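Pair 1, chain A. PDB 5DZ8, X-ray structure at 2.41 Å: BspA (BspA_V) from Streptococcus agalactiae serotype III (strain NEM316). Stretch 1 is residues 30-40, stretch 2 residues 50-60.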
# COMPACT_ATOMS: atom_id res chain seq x y z
N LYS A 30 9.45 -27.93 14.95
CA LYS A 30 9.52 -29.22 15.58
C LYS A 30 8.97 -30.25 14.61
O LYS A 30 8.27 -29.92 13.71
CB LYS A 30 8.71 -29.30 16.87
CG LYS A 30 9.17 -28.35 17.95
CD LYS A 30 8.40 -28.63 19.25
CE LYS A 30 8.16 -27.34 19.98
NZ LYS A 30 7.78 -27.58 21.40
N PRO A 31 9.27 -31.53 14.83
CA PRO A 31 8.78 -32.56 13.94
C PRO A 31 7.28 -32.76 13.94
O PRO A 31 6.76 -33.28 12.97
CB PRO A 31 9.47 -33.85 14.47
CG PRO A 31 10.71 -33.35 15.15
CD PRO A 31 10.36 -32.00 15.70
N ASP A 32 6.60 -32.41 15.01
CA ASP A 32 5.13 -32.48 15.02
C ASP A 32 4.47 -31.37 14.12
O ASP A 32 3.27 -31.35 13.99
CB ASP A 32 4.60 -32.38 16.46
CG ASP A 32 4.69 -30.94 17.08
OD1 ASP A 32 5.19 -30.00 16.42
OD2 ASP A 32 4.27 -30.73 18.25
N GLY A 33 5.22 -30.43 13.55
CA GLY A 33 4.69 -29.45 12.62
C GLY A 33 4.71 -28.06 13.19
O GLY A 33 4.44 -27.10 12.48
N SER A 34 5.00 -27.93 14.48
CA SER A 34 5.04 -26.65 15.15
C SER A 34 6.06 -25.76 14.50
O SER A 34 7.18 -26.22 14.13
CB SER A 34 5.41 -26.82 16.62
OG SER A 34 4.35 -27.44 17.27
N PHE A 35 5.70 -24.49 14.36
CA PHE A 35 6.65 -23.57 13.80
C PHE A 35 6.50 -22.18 14.32
O PHE A 35 5.45 -21.77 14.79
CB PHE A 35 6.57 -23.56 12.26
CG PHE A 35 5.31 -22.94 11.70
CD1 PHE A 35 5.19 -21.57 11.58
CD2 PHE A 35 4.21 -23.74 11.31
CE1 PHE A 35 4.02 -21.00 11.05
CE2 PHE A 35 3.05 -23.18 10.78
CZ PHE A 35 2.94 -21.81 10.65
N GLU A 36 7.54 -21.42 14.06
CA GLU A 36 7.63 -20.05 14.43
C GLU A 36 8.62 -19.33 13.49
O GLU A 36 9.82 -19.64 13.45
CB GLU A 36 8.13 -20.01 15.86
CG GLU A 36 8.55 -18.65 16.33
CD GLU A 36 9.14 -18.67 17.71
OE1 GLU A 36 8.68 -19.50 18.55
OE2 GLU A 36 10.07 -17.84 17.95
N PHE A 37 8.06 -18.38 12.75
CA PHE A 37 8.83 -17.37 12.01
C PHE A 37 9.12 -16.12 12.83
O PHE A 37 8.23 -15.57 13.41
CB PHE A 37 8.03 -16.91 10.78
CG PHE A 37 7.94 -17.95 9.72
CD1 PHE A 37 9.04 -18.21 8.90
CD2 PHE A 37 6.80 -18.70 9.56
CE1 PHE A 37 8.96 -19.18 7.93
CE2 PHE A 37 6.71 -19.65 8.55
CZ PHE A 37 7.78 -19.87 7.73
N ASN A 38 10.35 -15.65 12.80
CA ASN A 38 10.74 -14.37 13.44
C ASN A 38 11.23 -13.42 12.37
O ASN A 38 11.97 -13.82 11.55
CB ASN A 38 11.84 -14.67 14.46
CG ASN A 38 11.27 -15.31 15.72
OD1 ASN A 38 10.61 -14.63 16.51
ND2 ASN A 38 11.46 -16.61 15.89
N HIS A 39 10.78 -12.19 12.34
CA HIS A 39 11.36 -11.19 11.44
C HIS A 39 11.75 -9.86 12.13
O HIS A 39 11.04 -9.34 13.00
CB HIS A 39 10.43 -10.96 10.25
CG HIS A 39 9.23 -10.10 10.53
ND1 HIS A 39 7.96 -10.62 10.70
CD2 HIS A 39 9.08 -8.75 10.59
CE1 HIS A 39 7.09 -9.64 10.86
NE2 HIS A 39 7.75 -8.50 10.81
N ASP A 40 12.90 -9.32 11.72
CA ASP A 40 13.37 -7.98 12.12
C ASP A 40 12.70 -6.92 11.26
O ASP A 40 12.71 -7.04 10.05
CB ASP A 40 14.88 -7.86 11.89
CG ASP A 40 15.69 -8.45 13.01
OD1 ASP A 40 15.17 -9.32 13.74
OD2 ASP A 40 16.86 -8.02 13.17
N TYR A 50 10.54 -6.53 16.30
CA TYR A 50 10.50 -7.94 15.90
C TYR A 50 9.06 -8.51 15.82
O TYR A 50 8.25 -8.35 16.74
CB TYR A 50 11.29 -8.77 16.89
CG TYR A 50 12.62 -8.18 17.25
CD1 TYR A 50 13.73 -8.33 16.40
CD2 TYR A 50 12.79 -7.48 18.44
CE1 TYR A 50 14.99 -7.78 16.73
CE2 TYR A 50 14.04 -6.94 18.78
CZ TYR A 50 15.12 -7.08 17.93
OH TYR A 50 16.31 -6.51 18.32
N GLY A 51 8.76 -9.16 14.71
CA GLY A 51 7.49 -9.79 14.44
C GLY A 51 7.69 -11.29 14.58
O GLY A 51 8.77 -11.79 14.35
N LYS A 52 6.66 -11.97 15.02
CA LYS A 52 6.68 -13.38 15.25
C LYS A 52 5.32 -13.95 14.84
O LYS A 52 4.29 -13.50 15.33
CB LYS A 52 6.90 -13.69 16.72
CG LYS A 52 7.01 -15.18 17.03
CD LYS A 52 6.68 -15.57 18.46
CE LYS A 52 7.65 -14.98 19.43
NZ LYS A 52 8.98 -15.60 19.22
N LEU A 53 5.34 -14.90 13.91
CA LEU A 53 4.16 -15.64 13.51
C LEU A 53 4.35 -17.10 13.95
O LEU A 53 5.31 -17.74 13.51
CB LEU A 53 4.02 -15.62 11.99
CG LEU A 53 2.74 -16.25 11.40
CD1 LEU A 53 1.49 -15.46 11.75
CD2 LEU A 53 2.88 -16.31 9.89
N THR A 54 3.42 -17.60 14.77
CA THR A 54 3.42 -18.96 15.27
C THR A 54 2.29 -19.74 14.65
O THR A 54 1.25 -19.20 14.32
CB THR A 54 3.19 -18.99 16.78
OG1 THR A 54 2.07 -18.16 17.09
CG2 THR A 54 4.42 -18.41 17.49
N GLY A 55 2.50 -21.03 14.52
CA GLY A 55 1.53 -21.90 13.91
C GLY A 55 1.90 -23.37 13.98
O GLY A 55 2.84 -23.73 14.61
N LYS A 56 1.16 -24.21 13.29
CA LYS A 56 1.42 -25.63 13.27
C LYS A 56 0.89 -26.25 12.01
O LYS A 56 -0.27 -26.05 11.68
CB LYS A 56 0.75 -26.30 14.41
CG LYS A 56 1.23 -27.73 14.59
CD LYS A 56 0.54 -28.32 15.78
CE LYS A 56 0.94 -29.77 15.99
NZ LYS A 56 0.58 -30.56 14.80
N VAL A 57 1.74 -27.01 11.33
CA VAL A 57 1.31 -27.82 10.20
C VAL A 57 0.82 -29.13 10.76
O VAL A 57 1.52 -29.75 11.58
CB VAL A 57 2.44 -28.06 9.19
CG1 VAL A 57 1.94 -28.84 7.98
CG2 VAL A 57 2.98 -26.72 8.71
N ASN A 58 -0.40 -29.50 10.36
CA ASN A 58 -0.97 -30.78 10.78
C ASN A 58 -0.71 -31.84 9.74
O ASN A 58 -1.32 -31.87 8.66
CB ASN A 58 -2.44 -30.62 11.13
CG ASN A 58 -2.65 -29.52 12.15
OD1 ASN A 58 -2.19 -29.65 13.29
ND2 ASN A 58 -3.28 -28.39 11.74
N HIS A 59 0.25 -32.69 10.05
CA HIS A 59 0.62 -33.73 9.11
C HIS A 59 0.80 -35.08 9.80
O HIS A 59 0.97 -35.17 11.01
CB HIS A 59 1.89 -33.32 8.31
CG HIS A 59 3.08 -33.05 9.17
ND1 HIS A 59 3.95 -32.03 8.90
CD2 HIS A 59 3.51 -33.60 10.31
CE1 HIS A 59 4.88 -31.98 9.82
NE2 HIS A 59 4.64 -32.93 10.70
N HIS A 60 0.78 -36.14 9.02
CA HIS A 60 1.09 -37.47 9.54
C HIS A 60 1.67 -38.33 8.41
O HIS A 60 1.48 -38.05 7.23
CB HIS A 60 -0.12 -38.11 10.21
CG HIS A 60 -1.19 -38.54 9.27
ND1 HIS A 60 -2.16 -37.68 8.78
CD2 HIS A 60 -1.46 -39.76 8.73
CE1 HIS A 60 -2.95 -38.33 7.95
NE2 HIS A 60 -2.54 -39.59 7.89
O HOH W 1 1.24 -32.34 12.60

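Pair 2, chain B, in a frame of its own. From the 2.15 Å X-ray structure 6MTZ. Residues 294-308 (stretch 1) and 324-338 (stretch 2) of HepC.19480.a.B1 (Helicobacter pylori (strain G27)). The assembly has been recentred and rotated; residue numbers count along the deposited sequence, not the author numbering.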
# COMPACT_ATOMS: atom_id res chain seq x y z
N ASP B 294 9.07 -10.02 13.90
CA ASP B 294 8.22 -9.84 12.73
C ASP B 294 7.49 -11.15 12.44
O ASP B 294 8.09 -12.23 12.52
CB ASP B 294 9.03 -9.41 11.50
CG ASP B 294 8.17 -9.11 10.29
OD1 ASP B 294 7.52 -8.04 10.25
OD2 ASP B 294 8.16 -9.95 9.37
N VAL B 295 6.20 -11.05 12.13
CA VAL B 295 5.37 -12.18 11.75
C VAL B 295 4.83 -11.92 10.35
O VAL B 295 4.55 -10.77 9.99
CB VAL B 295 4.22 -12.41 12.75
CG1 VAL B 295 3.55 -13.75 12.50
CG2 VAL B 295 4.73 -12.30 14.17
N ASN B 296 4.67 -12.98 9.56
CA ASN B 296 4.01 -12.84 8.27
C ASN B 296 2.65 -13.55 8.31
O ASN B 296 2.25 -14.10 9.33
CB ASN B 296 4.90 -13.35 7.12
CG ASN B 296 5.14 -14.86 7.15
OD1 ASN B 296 4.45 -15.61 7.84
ND2 ASN B 296 6.14 -15.31 6.37
N ALA B 297 1.94 -13.51 7.18
CA ALA B 297 0.57 -13.99 7.11
C ALA B 297 0.46 -15.50 7.28
O ALA B 297 -0.63 -16.00 7.56
CB ALA B 297 -0.07 -13.58 5.78
N LYS B 298 1.56 -16.23 7.09
CA LYS B 298 1.54 -17.67 7.30
C LYS B 298 1.91 -18.04 8.73
O LYS B 298 1.97 -19.23 9.05
CB LYS B 298 2.48 -18.37 6.31
N GLY B 299 2.14 -17.06 9.60
CA GLY B 299 2.51 -17.34 10.97
C GLY B 299 3.99 -17.54 11.23
O GLY B 299 4.38 -17.75 12.38
N ASN B 300 4.84 -17.49 10.20
CA ASN B 300 6.27 -17.64 10.41
C ASN B 300 6.84 -16.40 11.08
O ASN B 300 6.41 -15.28 10.81
CB ASN B 300 6.98 -17.92 9.08
CG ASN B 300 6.69 -19.30 8.54
OD1 ASN B 300 6.13 -19.45 7.46
ND2 ASN B 300 7.07 -20.32 9.30
N VAL B 301 7.82 -16.62 11.95
CA VAL B 301 8.32 -15.59 12.86
C VAL B 301 9.82 -15.43 12.64
O VAL B 301 10.55 -16.41 12.52
CB VAL B 301 8.04 -15.95 14.33
CG1 VAL B 301 8.63 -14.90 15.27
CG2 VAL B 301 6.54 -16.10 14.56
N SER B 302 10.28 -14.17 12.61
CA SER B 302 11.70 -13.83 12.62
C SER B 302 11.98 -13.00 13.87
O SER B 302 11.27 -12.02 14.14
CB SER B 302 12.10 -13.04 11.37
OG SER B 302 11.86 -13.80 10.20
N LEU B 303 13.01 -13.38 14.62
CA LEU B 303 13.40 -12.66 15.82
C LEU B 303 14.85 -12.22 15.71
O LEU B 303 15.69 -12.93 15.16
CB LEU B 303 13.20 -13.51 17.09
CG LEU B 303 11.75 -13.73 17.55
CD1 LEU B 303 11.46 -15.20 17.66
CD2 LEU B 303 11.46 -13.03 18.89
N ARG B 304 15.12 -11.01 16.20
CA ARG B 304 16.47 -10.48 16.26
C ARG B 304 16.65 -9.83 17.62
O ARG B 304 15.67 -9.37 18.23
CB ARG B 304 16.75 -9.44 15.16
CG ARG B 304 16.65 -9.97 13.74
CD ARG B 304 17.82 -10.89 13.39
NE ARG B 304 17.73 -11.31 11.99
CZ ARG B 304 16.85 -12.21 11.54
NH1 ARG B 304 16.00 -12.80 12.37
NH2 ARG B 304 16.83 -12.52 10.25
N ALA B 305 17.89 -9.81 18.09
CA ALA B 305 18.25 -9.11 19.31
C ALA B 305 19.62 -8.46 19.15
O ALA B 305 20.31 -8.64 18.14
CB ALA B 305 18.24 -10.06 20.52
N ASN B 306 20.01 -7.69 20.16
CA ASN B 306 21.29 -6.99 20.16
C ASN B 306 22.07 -7.31 21.43
O ASN B 306 22.78 -6.47 21.96
CB ASN B 306 21.08 -5.48 20.00
CG ASN B 306 22.35 -4.74 19.60
OD1 ASN B 306 23.34 -5.36 19.19
ND2 ASN B 306 22.33 -3.42 19.72
N GLY B 307 21.92 -8.54 21.92
CA GLY B 307 22.63 -9.00 23.09
C GLY B 307 21.84 -8.99 24.38
O GLY B 307 22.29 -9.58 25.36
N ASN B 308 20.67 -8.35 24.40
CA ASN B 308 19.90 -8.18 25.62
C ASN B 308 18.69 -9.10 25.70
O ASN B 308 17.83 -8.91 26.57
CB ASN B 308 19.46 -6.73 25.78
CG ASN B 308 20.51 -5.87 26.45
OD1 ASN B 308 21.68 -6.25 26.52
ND2 ASN B 308 20.10 -4.71 26.95
N HIS B 324 20.09 -18.59 16.75
CA HIS B 324 21.19 -18.09 17.56
C HIS B 324 20.67 -17.11 18.60
O HIS B 324 19.49 -16.73 18.60
CB HIS B 324 22.26 -17.42 16.68
CG HIS B 324 22.96 -18.37 15.75
ND1 HIS B 324 24.32 -18.32 15.53
CD2 HIS B 324 22.48 -19.38 14.98
CE1 HIS B 324 24.65 -19.27 14.66
NE2 HIS B 324 23.55 -19.92 14.32
N ARG B 325 21.56 -16.69 19.51
CA ARG B 325 21.17 -15.80 20.60
C ARG B 325 20.56 -14.50 20.09
O ARG B 325 19.65 -13.94 20.73
CB ARG B 325 22.36 -15.49 21.51
N ASN B 326 21.02 -14.01 18.93
CA ASN B 326 20.58 -12.72 18.40
C ASN B 326 19.76 -12.84 17.11
O ASN B 326 19.39 -11.81 16.55
CB ASN B 326 21.80 -11.83 18.15
CG ASN B 326 22.47 -11.40 19.44
OD1 ASN B 326 21.82 -10.81 20.31
ND2 ASN B 326 23.75 -11.71 19.59
N ALA B 327 19.48 -14.05 16.64
CA ALA B 327 18.68 -14.24 15.43
C ALA B 327 18.10 -15.64 15.44
O ALA B 327 18.84 -16.61 15.65
CB ALA B 327 19.52 -13.99 14.17
N SER B 328 16.80 -15.75 15.21
CA SER B 328 16.08 -17.02 15.34
C SER B 328 14.78 -16.92 14.55
O SER B 328 14.36 -15.85 14.12
CB SER B 328 15.78 -17.35 16.80
OG SER B 328 16.97 -17.66 17.50
N GLY B 329 14.13 -18.07 14.39
CA GLY B 329 12.85 -18.12 13.73
C GLY B 329 11.95 -19.18 14.35
O GLY B 329 12.33 -19.86 15.30
N GLY B 330 10.76 -19.30 13.79
CA GLY B 330 9.78 -20.25 14.26
C GLY B 330 8.47 -20.02 13.53
O GLY B 330 8.42 -19.30 12.53
N LYS B 331 7.41 -20.62 14.07
CA LYS B 331 6.09 -20.54 13.46
C LYS B 331 5.00 -20.54 14.53
O LYS B 331 5.16 -21.13 15.60
CB LYS B 331 5.86 -21.71 12.48
N ILE B 332 3.91 -19.86 14.23
CA ILE B 332 2.69 -19.91 15.03
C ILE B 332 1.72 -20.86 14.33
O ILE B 332 1.18 -20.52 13.27
CB ILE B 332 2.06 -18.53 15.21
CG1 ILE B 332 3.02 -17.59 15.94
CG2 ILE B 332 0.71 -18.63 15.94
CD1 ILE B 332 2.56 -16.16 15.93
N ASP B 333 1.51 -22.04 14.90
CA ASP B 333 0.47 -22.93 14.40
C ASP B 333 -0.91 -22.30 14.58
O ASP B 333 -1.20 -21.69 15.62
CB ASP B 333 0.53 -24.27 15.13
CG ASP B 333 1.84 -24.99 14.91
OD1 ASP B 333 2.27 -25.08 13.74
OD2 ASP B 333 2.44 -25.46 15.90
N GLY B 334 -1.76 -22.45 13.58
CA GLY B 334 -3.09 -21.87 13.63
C GLY B 334 -3.12 -20.35 13.58
O GLY B 334 -4.08 -19.74 14.06
N PHE B 335 -2.10 -19.73 13.01
CA PHE B 335 -2.07 -18.27 12.96
C PHE B 335 -3.15 -17.75 12.02
O PHE B 335 -3.38 -18.28 10.93
CB PHE B 335 -0.70 -17.78 12.52
CG PHE B 335 -0.61 -16.28 12.44
CD1 PHE B 335 -0.31 -15.54 13.57
CD2 PHE B 335 -0.82 -15.62 11.24
CE1 PHE B 335 -0.22 -14.17 13.51
CE2 PHE B 335 -0.74 -14.25 11.17
CZ PHE B 335 -0.44 -13.52 12.31
N ARG B 336 -3.81 -16.67 12.45
CA ARG B 336 -4.98 -16.13 11.77
C ARG B 336 -4.58 -14.84 11.07
O ARG B 336 -4.40 -13.80 11.72
CB ARG B 336 -6.11 -15.91 12.77
CG ARG B 336 -6.66 -17.22 13.33
CD ARG B 336 -7.84 -16.99 14.28
NE ARG B 336 -7.48 -16.16 15.44
CZ ARG B 336 -6.89 -16.63 16.53
NH1 ARG B 336 -6.59 -17.92 16.62
NH2 ARG B 336 -6.59 -15.82 17.53
N GLU B 337 -4.44 -14.92 9.74
CA GLU B 337 -4.06 -13.76 8.94
C GLU B 337 -5.08 -12.64 9.12
O GLU B 337 -6.24 -12.88 9.44
CB GLU B 337 -3.96 -14.15 7.46
N SER B 338 -4.63 -11.40 8.91
CA SER B 338 -5.54 -10.28 9.06
C SER B 338 -4.93 -9.04 8.42
O SER B 338 -3.71 -8.97 8.20
CB SER B 338 -5.86 -10.02 10.54
OG SER B 338 -6.66 -8.87 10.69
O HOH W 2 14.61 -15.54 10.73

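Pairs 1 and 2 share one arrangement: a type I turn ending in glycine leads into a strand that pairs with an antiparallel neighbour. The N, CA and C atoms of 14 central residues superpose with an RMSD of 0.6 Å. The turn A:Lys30 to A:Gly33 matches B:Asn296 to B:Gly299, and the bridges from A:Ser34–A:Lys56 to A:Asn38–A:Lys52 match those from B:Asn300–B:Lys331 to B:Arg304–B:Ala327.

The backbone angles of the closing residue call for glycine in both, since a CB would be jammed against the carbonyl O of the residue before; it would also strike the partner stretch, at the carbonyl of A:Val57 in pair 1 and of B:Ile332 in pair 2. Its own carbonyl opens the ladder in the same way: A:Val57 N donates to A:Gly33 O at 2.9 Å, and B:Ile332 N to B:Gly299 O at 2.8 Å. What covers this glycine differs. In pair 1 the ring of A:His59 reaches back to the turn, its NE2 donating to A:Pro31 O at 3.1 Å, while A:Lys56 NZ donates to A:Asp32 O at 2.9 Å. In pair 2 the chain turns at B:Ile332 to B:Phe335, and the B:Phe335 ring packs against the turn instead, with B:Val295 CG1 over its face, 4.2 Å from the centroid.

The next hydrogen-bonded pair holds a glycine in both second strands. A:Phe35, with chi1 in p, lays its ring across A:Gly55, whose CA sits 3.8 Å from the centroid of the A:Phe35 ring; a CB on A:Gly55 would clash with A:Phe35 CZ. The ring edge continues to A:Val57, with CE2 of A:Phe35 4.1 Å from CG2 of A:Val57. B:Val301 is too short to cover B:Gly330 in this way, yet its CG2 meets CG1 of B:Ile332 at 4.1 Å, so a smaller group reaches the apolar residue at the matching position. Further along this face, A:Phe37 and A:Leu53 touch through their CB atoms at 4.4 Å, where pair 2 places B:Leu303 and B:Ser328.

The opposite face is charged in pair 1. A:Lys52 NZ forms a salt bridge with A:Glu36 OE2 at 2.8 Å, and A:Asn38 ND2 donates to the same OE2 at 2.8 Å, linking three side chains. Pair 2 has B:Ala327 at the lysine position and B:Ser302 at the glutamate position. B:Arg304, matching A:Asn38, lies with one face of its guanidinium over B:Ala327 CB; its NH1 donates to B:Leu303 O at 2.8 Å, and other nitrogens of the group are bonded elsewhere in the structure.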